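Local coordinates for OxsB protein (Bacillus megaterium, PDB 5UL3) that catalyses the oxidative ring contraction of dAMP to an oxetane aldehyde in oxetanocin A biosynthesis, using cobalamin, a [4Fe-4S] cluster and S-adenosylmethionine, at residues A428-G438 with I467-M475; I457-L465 with L513-I524. All coordinates share one frame; numbering follows the deposited sequence.

Contact 1 of 2, residues A428-G438 with I467-M475. With EDO (1,2-ethanediol), chain X; EDO (1,2-ethanediol), chain F.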
loop_
_atom_site.group_PDB
_atom_site.type_symbol
_atom_site.label_atom_id
_atom_site.label_comp_id
_atom_site.label_asym_id
_atom_site.label_seq_id
_atom_site.Cartn_x
_atom_site.Cartn_y
_atom_site.Cartn_z
ATOM N N ALA A 428 13.060 1.547 11.687
ATOM C CA ALA A 428 12.274 2.449 10.852
ATOM C C ALA A 428 13.200 3.146 9.861
ATOM O O ALA A 428 14.219 3.719 10.245
ATOM C CB ALA A 428 11.538 3.473 11.717
ATOM N N ASP A 429 12.852 3.063 8.580
ATOM C CA ASP A 429 13.771 3.447 7.509
ATOM C C ASP A 429 13.208 4.587 6.675
ATOM O O ASP A 429 13.450 5.756 6.990
ATOM C CB ASP A 429 14.066 2.226 6.639
ATOM C CG ASP A 429 15.111 2.504 5.575
ATOM O OD1 ASP A 429 15.927 3.430 5.761
ATOM O OD2 ASP A 429 15.082 1.817 4.546
ATOM N N ARG A 430 12.479 4.275 5.597
ATOM C CA ARG A 430 11.870 5.302 4.753
ATOM C C ARG A 430 10.426 5.496 5.217
ATOM O O ARG A 430 9.544 4.703 4.878
ATOM C CB ARG A 430 11.950 4.926 3.280
ATOM C CG ARG A 430 13.262 5.412 2.652
ATOM C CD ARG A 430 13.439 4.987 1.213
ATOM N NE ARG A 430 14.036 3.669 1.158
ATOM C CZ ARG A 430 15.334 3.435 0.996
ATOM N NH1 ARG A 430 15.768 2.186 0.979
ATOM N NH2 ARG A 430 16.188 4.440 0.837
ATOM N N ILE A 431 10.184 6.562 5.993
ATOM C CA ILE A 431 8.856 6.856 6.539
ATOM C C ILE A 431 8.199 7.934 5.679
ATOM O O ILE A 431 8.844 8.929 5.295
ATOM C CB ILE A 431 8.942 7.288 8.026
ATOM C CG1 ILE A 431 9.052 6.105 9.000
ATOM C CG2 ILE A 431 7.708 8.072 8.452
ATOM C CD1 ILE A 431 9.523 4.778 8.446
ATOM N N PHE A 432 6.910 7.733 5.360
ATOM C CA PHE A 432 6.132 8.673 4.557
ATOM C C PHE A 432 5.284 9.507 5.510
ATOM O O PHE A 432 4.531 8.945 6.304
ATOM C CB PHE A 432 5.217 7.926 3.577
ATOM C CG PHE A 432 4.344 8.818 2.748
ATOM C CD1 PHE A 432 3.073 9.187 3.195
ATOM C CD2 PHE A 432 4.763 9.274 1.509
ATOM C CE1 PHE A 432 2.266 10.019 2.428
ATOM C CE2 PHE A 432 3.962 10.103 0.737
ATOM C CZ PHE A 432 2.710 10.474 1.194
ATOM N N ILE A 433 5.386 10.833 5.424
ATOM C CA ILE A 433 4.557 11.723 6.249
ATOM C C ILE A 433 3.622 12.470 5.309
ATOM O O ILE A 433 4.081 13.149 4.380
ATOM C CB ILE A 433 5.387 12.717 7.070
ATOM C CG1 ILE A 433 6.459 12.012 7.896
ATOM C CG2 ILE A 433 4.437 13.588 7.969
ATOM C CD1 ILE A 433 5.946 11.298 9.100
ATOM N N GLY A 434 2.319 12.327 5.529
ATOM C CA GLY A 434 1.333 13.002 4.702
ATOM C C GLY A 434 1.196 14.484 5.001
ATOM O O GLY A 434 0.148 14.937 5.470
ATOM N N VAL A 435 2.262 15.247 4.737
ATOM C CA VAL A 435 2.238 16.705 4.922
ATOM C C VAL A 435 1.154 17.340 4.052
ATOM O O VAL A 435 0.287 18.080 4.544
ATOM C CB VAL A 435 3.630 17.293 4.608
ATOM C CG1 VAL A 435 3.583 18.796 4.486
ATOM C CG2 VAL A 435 4.645 16.875 5.679
ATOM N N GLU A 436 1.230 17.101 2.741
ATOM C CA GLU A 436 0.281 17.474 1.688
ATOM C C GLU A 436 0.280 18.968 1.349
ATOM O O GLU A 436 0.021 19.336 0.199
ATOM C CB GLU A 436 -1.154 17.012 2.038
ATOM C CG GLU A 436 -1.342 15.485 2.278
ATOM C CD GLU A 436 -0.537 14.570 1.358
ATOM O OE1 GLU A 436 -0.178 13.451 1.795
ATOM O OE2 GLU A 436 -0.260 14.926 0.200
ATOM N N SER A 437 0.582 19.839 2.308
ATOM C CA SER A 437 0.548 21.265 1.992
ATOM C C SER A 437 1.437 22.038 2.953
ATOM O O SER A 437 1.674 21.610 4.080
ATOM C CB SER A 437 -0.889 21.814 2.057
ATOM O OG SER A 437 -0.894 23.222 1.823
ATOM N N GLY A 438 1.913 23.195 2.496
ATOM C CA GLY A 438 2.562 24.145 3.374
ATOM C C GLY A 438 1.800 25.439 3.553
ATOM O O GLY A 438 2.368 26.404 4.081
ATOM N N ILE A 467 15.787 8.847 10.767
ATOM C CA ILE A 467 14.825 8.213 9.880
ATOM C C ILE A 467 14.838 8.968 8.561
ATOM O O ILE A 467 14.960 10.195 8.538
ATOM C CB ILE A 467 13.429 8.201 10.549
ATOM C CG1 ILE A 467 13.443 7.248 11.741
ATOM C CG2 ILE A 467 12.337 7.814 9.571
ATOM C CD1 ILE A 467 12.264 7.405 12.726
ATOM N N ASN A 468 14.614 8.257 7.426
ATOM C CA ASN A 468 14.794 8.784 6.050
ATOM C C ASN A 468 13.453 9.114 5.362
ATOM O O ASN A 468 12.881 8.279 4.658
ATOM C CB ASN A 468 15.602 7.767 5.236
ATOM C CG ASN A 468 15.790 8.152 3.751
ATOM O OD1 ASN A 468 15.493 9.266 3.320
ATOM N ND2 ASN A 468 16.307 7.202 2.966
ATOM N N LEU A 469 13.022 10.374 5.471
ATOM C CA LEU A 469 11.663 10.825 5.184
ATOM C C LEU A 469 11.352 10.982 3.701
ATOM O O LEU A 469 12.220 11.327 2.894
ATOM C CB LEU A 469 11.436 12.199 5.821
ATOM C CG LEU A 469 11.553 12.243 7.305
ATOM C CD1 LEU A 469 11.572 13.714 7.762
ATOM C CD2 LEU A 469 10.299 11.544 7.775
ATOM N N ARG A 470 10.068 10.793 3.381
ATOM C CA ARG A 470 9.416 11.213 2.141
ATOM C C ARG A 470 8.137 11.916 2.564
ATOM O O ARG A 470 7.529 11.514 3.553
ATOM C CB ARG A 470 9.012 10.028 1.234
ATOM C CG ARG A 470 9.983 9.570 0.185
ATOM C CD ARG A 470 9.237 8.826 -0.939
ATOM N NE ARG A 470 8.014 8.162 -0.471
ATOM C CZ ARG A 470 7.992 6.991 0.168
ATOM N NH1 ARG A 470 9.126 6.355 0.431
ATOM N NH2 ARG A 470 6.841 6.455 0.548
ATOM N N ILE A 471 7.702 12.941 1.832
ATOM C CA ILE A 471 6.428 13.592 2.165
ATOM C C ILE A 471 5.524 13.640 0.937
ATOM O O ILE A 471 5.989 13.828 -0.188
ATOM C CB ILE A 471 6.614 15.010 2.761
ATOM C CG1 ILE A 471 7.152 16.018 1.719
ATOM C CG2 ILE A 471 7.477 14.951 4.020
ATOM C CD1 ILE A 471 7.151 17.466 2.215
ATOM N N GLY A 472 4.220 13.450 1.150
ATOM C CA GLY A 472 3.266 13.784 0.114
ATOM C C GLY A 472 3.052 15.287 0.064
ATOM O O GLY A 472 3.114 15.982 1.078
ATOM N N PHE A 473 2.852 15.806 -1.143
ATOM C CA PHE A 473 2.644 17.244 -1.296
ATOM C C PHE A 473 1.763 17.471 -2.510
ATOM O O PHE A 473 2.122 17.077 -3.619
ATOM C CB PHE A 473 3.972 18.000 -1.443
ATOM C CG PHE A 473 3.875 19.459 -1.043
ATOM C CD1 PHE A 473 3.524 20.424 -1.969
ATOM C CD2 PHE A 473 4.110 19.845 0.271
ATOM C CE1 PHE A 473 3.409 21.769 -1.582
ATOM C CE2 PHE A 473 4.009 21.181 0.659
ATOM C CZ PHE A 473 3.667 22.137 -0.277
ATOM N N ILE A 474 0.595 18.075 -2.294
ATOM C CA ILE A 474 -0.323 18.322 -3.393
ATOM C C ILE A 474 -0.339 19.826 -3.628
ATOM O O ILE A 474 -1.087 20.543 -2.963
ATOM C CB ILE A 474 -1.730 17.794 -3.077
ATOM C CG1 ILE A 474 -1.665 16.333 -2.599
ATOM C CG2 ILE A 474 -2.605 17.882 -4.296
ATOM C CD1 ILE A 474 -2.955 15.893 -1.879
ATOM N N MET A 475 0.502 20.290 -4.551
ATOM C CA MET A 475 0.717 21.724 -4.760
ATOM C C MET A 475 -0.563 22.420 -5.218
ATOM O O MET A 475 -0.956 23.450 -4.661
ATOM C CB MET A 475 1.839 21.918 -5.786
ATOM C CG MET A 475 2.034 23.381 -6.277
ATOM S SD MET A 475 2.634 24.433 -4.943
ATOM C CE MET A 475 4.317 23.817 -4.766
HETATM C C1 EDO X . -0.638 12.130 -1.922
HETATM O O1 EDO X . 0.178 13.277 -1.621
HETATM C C2 EDO X . -1.525 11.745 -0.736
HETATM O O2 EDO X . -0.731 11.341 0.396
HETATM C C1 EDO F . 16.800 13.445 5.189
HETATM O O1 EDO F . 16.805 14.757 5.776
HETATM C C2 EDO F . 15.493 12.693 5.462
HETATM O O2 EDO F . 15.297 11.706 4.425
HETATM O O HOH W 1 17.011 4.559 3.633
HETATM O O HOH W 2 7.596 4.816 3.083
#
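Ile433 and Arg470 join two parallel neighbouring strands: Ile433 N donates to Arg470 O at 2.9 Å. Six backbone hydrogen bonds run along the pair, from Asn468 N to Asp429 O at one end to Ile474 N to Glu436 O at the other. The register slips by one residue between Ile433 and Glu436, a beta bulge with an inverse gamma turn centred on Gly434. Past it, Glu436 N donates to Gly472 O at 2.8 Å, and Glu436 O sits over one face of the Phe473 ring.

On one face of the sheet, the Phe432 ring reaches Gly472 obliquely, with CZ 3.3 Å from Gly472 N. CG lies anti to the backbone N (chi1 178°), which turns the ring toward this glycine. The Arg470 side chain crosses Phe432 at about a right angle, and NH2 comes 3.6 Å from Phe432 CD2.

On the other face the packing is aliphatic. Ile433 CG1 touches Leu469 CD2 at 3.9 Å, and Val435 CG2 meets Ile471 CG2 at 3.8 Å.

Polar links lie at both ends. A water bridges Asp429 OD1 and Asn468 ND2, while Asp429 OD2 is hydrogen-bonded to His357 NE2. Glu436, which binds S-adenosylmethionine, receives both hydroxyls of an ethanediol, probably from the crystallisation liquor, on its two carboxylate oxygens. OE2 lies 3.4 Å from Ile474 CG1.

Both strands belong to the partial TIM barrel. Strand 393-398 flanks strand 432-436 on its other edge, and Ile471 also bonds through its backbone with Ile536. Helix 452-464 covers Ile467, Leu469 and Ile471, and helix 484-493 packs on Phe473.

Contact 2 of 2, residues I457-L465 with L513-I524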
loop_
_atom_site.group_PDB
_atom_site.type_symbol
_atom_site.label_atom_id
_atom_site.label_comp_id
_atom_site.label_asym_id
_atom_site.label_seq_id
_atom_site.Cartn_x
_atom_site.Cartn_y
_atom_site.Cartn_z
ATOM N N ILE A 457 8.037 21.262 12.127
ATOM C CA ILE A 457 8.573 20.683 13.352
ATOM C C ILE A 457 8.500 19.158 13.320
ATOM O O ILE A 457 9.411 18.481 13.800
ATOM C CB ILE A 457 7.852 21.271 14.577
ATOM C CG1 ILE A 457 8.225 22.750 14.729
ATOM C CG2 ILE A 457 8.222 20.495 15.843
ATOM C CD1 ILE A 457 7.256 23.533 15.603
ATOM N N ALA A 458 7.420 18.591 12.769
ATOM C CA ALA A 458 7.349 17.139 12.663
ATOM C C ALA A 458 8.530 16.609 11.856
ATOM O O ALA A 458 9.150 15.612 12.235
ATOM C CB ALA A 458 6.028 16.699 12.021
ATOM N N LEU A 459 8.860 17.277 10.752
ATOM C CA LEU A 459 9.967 16.813 9.907
ATOM C C LEU A 459 11.298 16.949 10.630
ATOM O O LEU A 459 12.184 16.096 10.495
ATOM C CB LEU A 459 10.003 17.594 8.594
ATOM C CG LEU A 459 8.767 17.505 7.701
ATOM C CD1 LEU A 459 8.973 18.336 6.413
ATOM C CD2 LEU A 459 8.420 16.056 7.393
ATOM N N ARG A 460 11.444 18.018 11.404
ATOM C CA ARG A 460 12.641 18.230 12.211
ATOM C C ARG A 460 12.845 17.096 13.213
ATOM O O ARG A 460 13.950 16.552 13.351
ATOM C CB ARG A 460 12.499 19.586 12.916
ATOM C CG ARG A 460 13.743 20.176 13.533
ATOM C CD ARG A 460 13.443 21.543 14.176
ATOM N NE ARG A 460 13.192 22.601 13.202
ATOM C CZ ARG A 460 12.546 23.730 13.474
ATOM N NH1 ARG A 460 12.067 23.957 14.697
ATOM N NH2 ARG A 460 12.368 24.632 12.525
ATOM N N LEU A 461 11.783 16.729 13.935
ATOM C CA LEU A 461 11.887 15.688 14.951
ATOM C C LEU A 461 12.206 14.322 14.343
ATOM O O LEU A 461 13.079 13.601 14.841
ATOM C CB LEU A 461 10.583 15.631 15.764
ATOM C CG LEU A 461 10.316 16.889 16.599
ATOM C CD1 LEU A 461 8.847 16.976 17.060
ATOM C CD2 LEU A 461 11.253 16.924 17.821
ATOM N N VAL A 462 11.502 13.942 13.277
ATOM C CA VAL A 462 11.727 12.613 12.703
ATOM C C VAL A 462 13.102 12.542 12.054
ATOM O O VAL A 462 13.826 11.552 12.221
ATOM C CB VAL A 462 10.621 12.244 11.699
ATOM C CG1 VAL A 462 10.958 10.886 11.028
ATOM C CG2 VAL A 462 9.252 12.143 12.429
ATOM N N SER A 463 13.486 13.585 11.315
ATOM C CA SER A 463 14.792 13.534 10.649
ATOM C C SER A 463 15.937 13.538 11.660
ATOM O O SER A 463 16.948 12.847 11.449
ATOM C CB SER A 463 14.929 14.681 9.647
ATOM O OG SER A 463 14.870 15.954 10.264
ATOM N N ALA A 464 15.781 14.245 12.788
ATOM C CA ALA A 464 16.822 14.248 13.809
ATOM C C ALA A 464 17.066 12.862 14.389
ATOM O O ALA A 464 18.158 12.604 14.906
ATOM C CB ALA A 464 16.472 15.243 14.934
ATOM N N LEU A 465 16.080 11.962 14.324
ATOM C CA LEU A 465 16.277 10.600 14.796
ATOM C C LEU A 465 16.948 9.695 13.767
ATOM O O LEU A 465 17.111 8.503 14.040
ATOM C CB LEU A 465 14.937 10.000 15.208
ATOM C CG LEU A 465 14.247 10.767 16.337
ATOM C CD1 LEU A 465 12.821 10.251 16.534
ATOM C CD2 LEU A 465 15.043 10.614 17.622
ATOM N N LEU A 513 16.097 17.118 24.160
ATOM C CA LEU A 513 16.120 17.054 22.705
ATOM C C LEU A 513 14.898 17.742 22.117
ATOM O O LEU A 513 15.009 18.538 21.177
ATOM C CB LEU A 513 16.184 15.595 22.253
ATOM C CG LEU A 513 16.105 15.392 20.742
ATOM C CD1 LEU A 513 17.273 16.086 20.064
ATOM C CD2 LEU A 513 16.083 13.895 20.415
ATOM N N TYR A 514 13.717 17.428 22.657
ATOM C CA TYR A 514 12.478 18.057 22.208
ATOM C C TYR A 514 12.547 19.575 22.325
ATOM O O TYR A 514 12.237 20.294 21.371
ATOM C CB TYR A 514 11.301 17.513 23.019
ATOM C CG TYR A 514 9.948 18.031 22.605
ATOM C CD1 TYR A 514 9.278 17.487 21.512
ATOM C CD2 TYR A 514 9.311 19.034 23.330
ATOM C CE1 TYR A 514 8.028 17.947 21.135
ATOM C CE2 TYR A 514 8.058 19.497 22.962
ATOM C CZ TYR A 514 7.424 18.963 21.867
ATOM O OH TYR A 514 6.185 19.426 21.515
ATOM N N ASP A 515 12.944 20.080 23.497
ATOM C CA ASP A 515 12.968 21.527 23.701
ATOM C C ASP A 515 13.942 22.206 22.747
ATOM O O ASP A 515 13.647 23.278 22.205
ATOM C CB ASP A 515 13.323 21.847 25.155
ATOM C CG ASP A 515 12.170 21.602 26.105
ATOM O OD1 ASP A 515 11.005 21.669 25.659
ATOM O OD2 ASP A 515 12.430 21.351 27.302
ATOM N N LYS A 516 15.102 21.590 22.515
ATOM C CA LYS A 516 16.093 22.206 21.639
ATOM C C LYS A 516 15.624 22.235 20.188
ATOM O O LYS A 516 15.840 23.229 19.485
ATOM C CB LYS A 516 17.427 21.482 21.771
ATOM C CG LYS A 516 18.234 21.903 22.998
ATOM C CD LYS A 516 19.459 21.017 23.173
ATOM C CE LYS A 516 20.277 21.393 24.405
ATOM N NZ LYS A 516 21.135 22.588 24.167
ATOM N N LEU A 517 14.977 21.163 19.714
ATOM C CA LEU A 517 14.505 21.164 18.330
ATOM C C LEU A 517 13.323 22.102 18.117
ATOM O O LEU A 517 13.126 22.572 16.994
ATOM C CB LEU A 517 14.151 19.739 17.893
ATOM C CG LEU A 517 15.377 18.852 17.656
ATOM C CD1 LEU A 517 14.978 17.396 17.486
ATOM C CD2 LEU A 517 16.142 19.340 16.445
ATOM N N LEU A 518 12.548 22.413 19.156
ATOM C CA LEU A 518 11.455 23.354 18.964
ATOM C C LEU A 518 11.895 24.809 19.099
ATOM O O LEU A 518 11.397 25.666 18.365
ATOM C CB LEU A 518 10.323 23.073 19.954
ATOM C CG LEU A 518 9.170 22.228 19.421
ATOM C CD1 LEU A 518 9.649 20.790 19.195
ATOM C CD2 LEU A 518 8.009 22.274 20.399
ATOM N N ASN A 519 12.830 25.105 20.005
ATOM C CA ASN A 519 13.072 26.477 20.440
ATOM C C ASN A 519 14.500 26.968 20.278
ATOM O O ASN A 519 14.704 28.187 20.220
ATOM C CB ASN A 519 12.693 26.639 21.920
ATOM C CG ASN A 519 11.287 26.198 22.204
ATOM O OD1 ASN A 519 10.341 26.648 21.554
ATOM N ND2 ASN A 519 11.135 25.289 23.161
ATOM N N ASP A 520 15.487 26.079 20.233
ATOM C CA ASP A 520 16.894 26.479 20.259
ATOM C C ASP A 520 17.336 26.746 18.828
ATOM O O ASP A 520 17.712 25.828 18.099
ATOM C CB ASP A 520 17.738 25.408 20.935
ATOM C CG ASP A 520 19.121 25.899 21.322
ATOM O OD1 ASP A 520 19.702 26.719 20.586
ATOM O OD2 ASP A 520 19.636 25.438 22.360
ATOM N N LYS A 521 17.293 28.017 18.424
ATOM C CA LYS A 521 17.628 28.362 17.047
ATOM C C LYS A 521 19.080 28.035 16.717
ATOM O O LYS A 521 19.386 27.651 15.584
ATOM C CB LYS A 521 17.343 29.842 16.793
ATOM C CG LYS A 521 17.585 30.273 15.360
ATOM C CD LYS A 521 16.650 29.542 14.409
ATOM C CE LYS A 521 17.192 29.537 12.983
ATOM N NZ LYS A 521 17.716 28.193 12.585
ATOM N N GLU A 522 19.988 28.185 17.685
ATOM C CA GLU A 522 21.379 27.821 17.439
ATOM C C GLU A 522 21.524 26.319 17.253
ATOM O O GLU A 522 22.310 25.863 16.416
ATOM C CB GLU A 522 22.268 28.295 18.589
ATOM C CG GLU A 522 22.475 29.800 18.649
ATOM C CD GLU A 522 23.635 30.183 19.548
ATOM O OE1 GLU A 522 24.250 29.272 20.144
ATOM O OE2 GLU A 522 23.935 31.392 19.656
ATOM N N PHE A 523 20.781 25.536 18.036
ATOM C CA PHE A 523 20.830 24.083 17.906
ATOM C C PHE A 523 20.322 23.643 16.535
ATOM O O PHE A 523 20.972 22.849 15.845
ATOM C CB PHE A 523 20.011 23.445 19.030
ATOM C CG PHE A 523 20.114 21.950 19.102
ATOM C CD1 PHE A 523 21.129 21.346 19.820
ATOM C CD2 PHE A 523 19.161 21.147 18.489
ATOM C CE1 PHE A 523 21.209 19.968 19.910
ATOM C CE2 PHE A 523 19.237 19.771 18.574
ATOM C CZ PHE A 523 20.260 19.180 19.285
ATOM N N ILE A 524 19.165 24.163 16.122
ATOM C CA ILE A 524 18.618 23.834 14.809
ATOM C C ILE A 524 19.622 24.168 13.709
ATOM O O ILE A 524 19.886 23.352 12.816
ATOM C CB ILE A 524 17.275 24.555 14.600
ATOM C CG1 ILE A 524 16.240 24.030 15.605
ATOM C CG2 ILE A 524 16.799 24.376 13.182
ATOM C CD1 ILE A 524 15.076 24.988 15.867
#
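Arg460 meets Leu517 by both its polar end and its chain. NH1 donates to Leu517 O at 2.9 Å, the one hydrogen bond between the two segments. It arrives nearly along the C=O axis, with the oxygen 18° out of the guanidinium plane. CG extends anti to the backbone N (chi1 -165°), and a bend at chi3 then turns the guanidinium to this carbonyl near the end of helix 513-519. Ile524 CD1 lies over one guanidinium face, 3.4 Å from Arg460 NH1.

The rest is apolar packing, away from the annotated sites. The Arg460 chain runs antiparallel alongside Leu517, with CG of the arginine 3.9 Å from Leu517 CD2. The other branch, Leu517 CD1, fits between Ala464 CB at 3.7 Å and Leu461 CD2 at 3.8 Å. Leu518 CD1 meets Ile457 CG2 at 3.7 Å, the two side chains at about a right angle, and also lies over one face of the Tyr514 ring. The short helix axes approach to 10.1 Å at an angle of 134°.

Asp520 is the N-cap of the next helix, which carries Ile524; its OD1 accepts from Phe523 N.

Arg460 NH2 also donates to Asp497 O, so two backbone carbonyls probably help to stabilise the buried charge. The chemistry is thus that of a mainly apolar helix interface in which the hydrogen bond of one buried arginine fixes the junction of two helices.

In the fold
Contacts 1 and 2 have centres about 17 Å apart and share the radical SAM domain. Their segments alternate along the chain: 428-438, 457-465, 467-475, then 513-524. Strand 432-436, helix 452-464 and strand 470-473 thus form a beta-alpha-beta crossover of the partial barrel. The helix lies between the contacts. Its Leu459 and Val462 face the sheet, with Val462 CG1 3.4 Å from Leu469 CD2, while Arg460 and Leu461 face helix 510-519. Contact 1 therefore lies in the barrel wall and carries Glu436 of the S-adenosylmethionine site. Contact 2 adds an outer helical layer, farther from the centre of the chain.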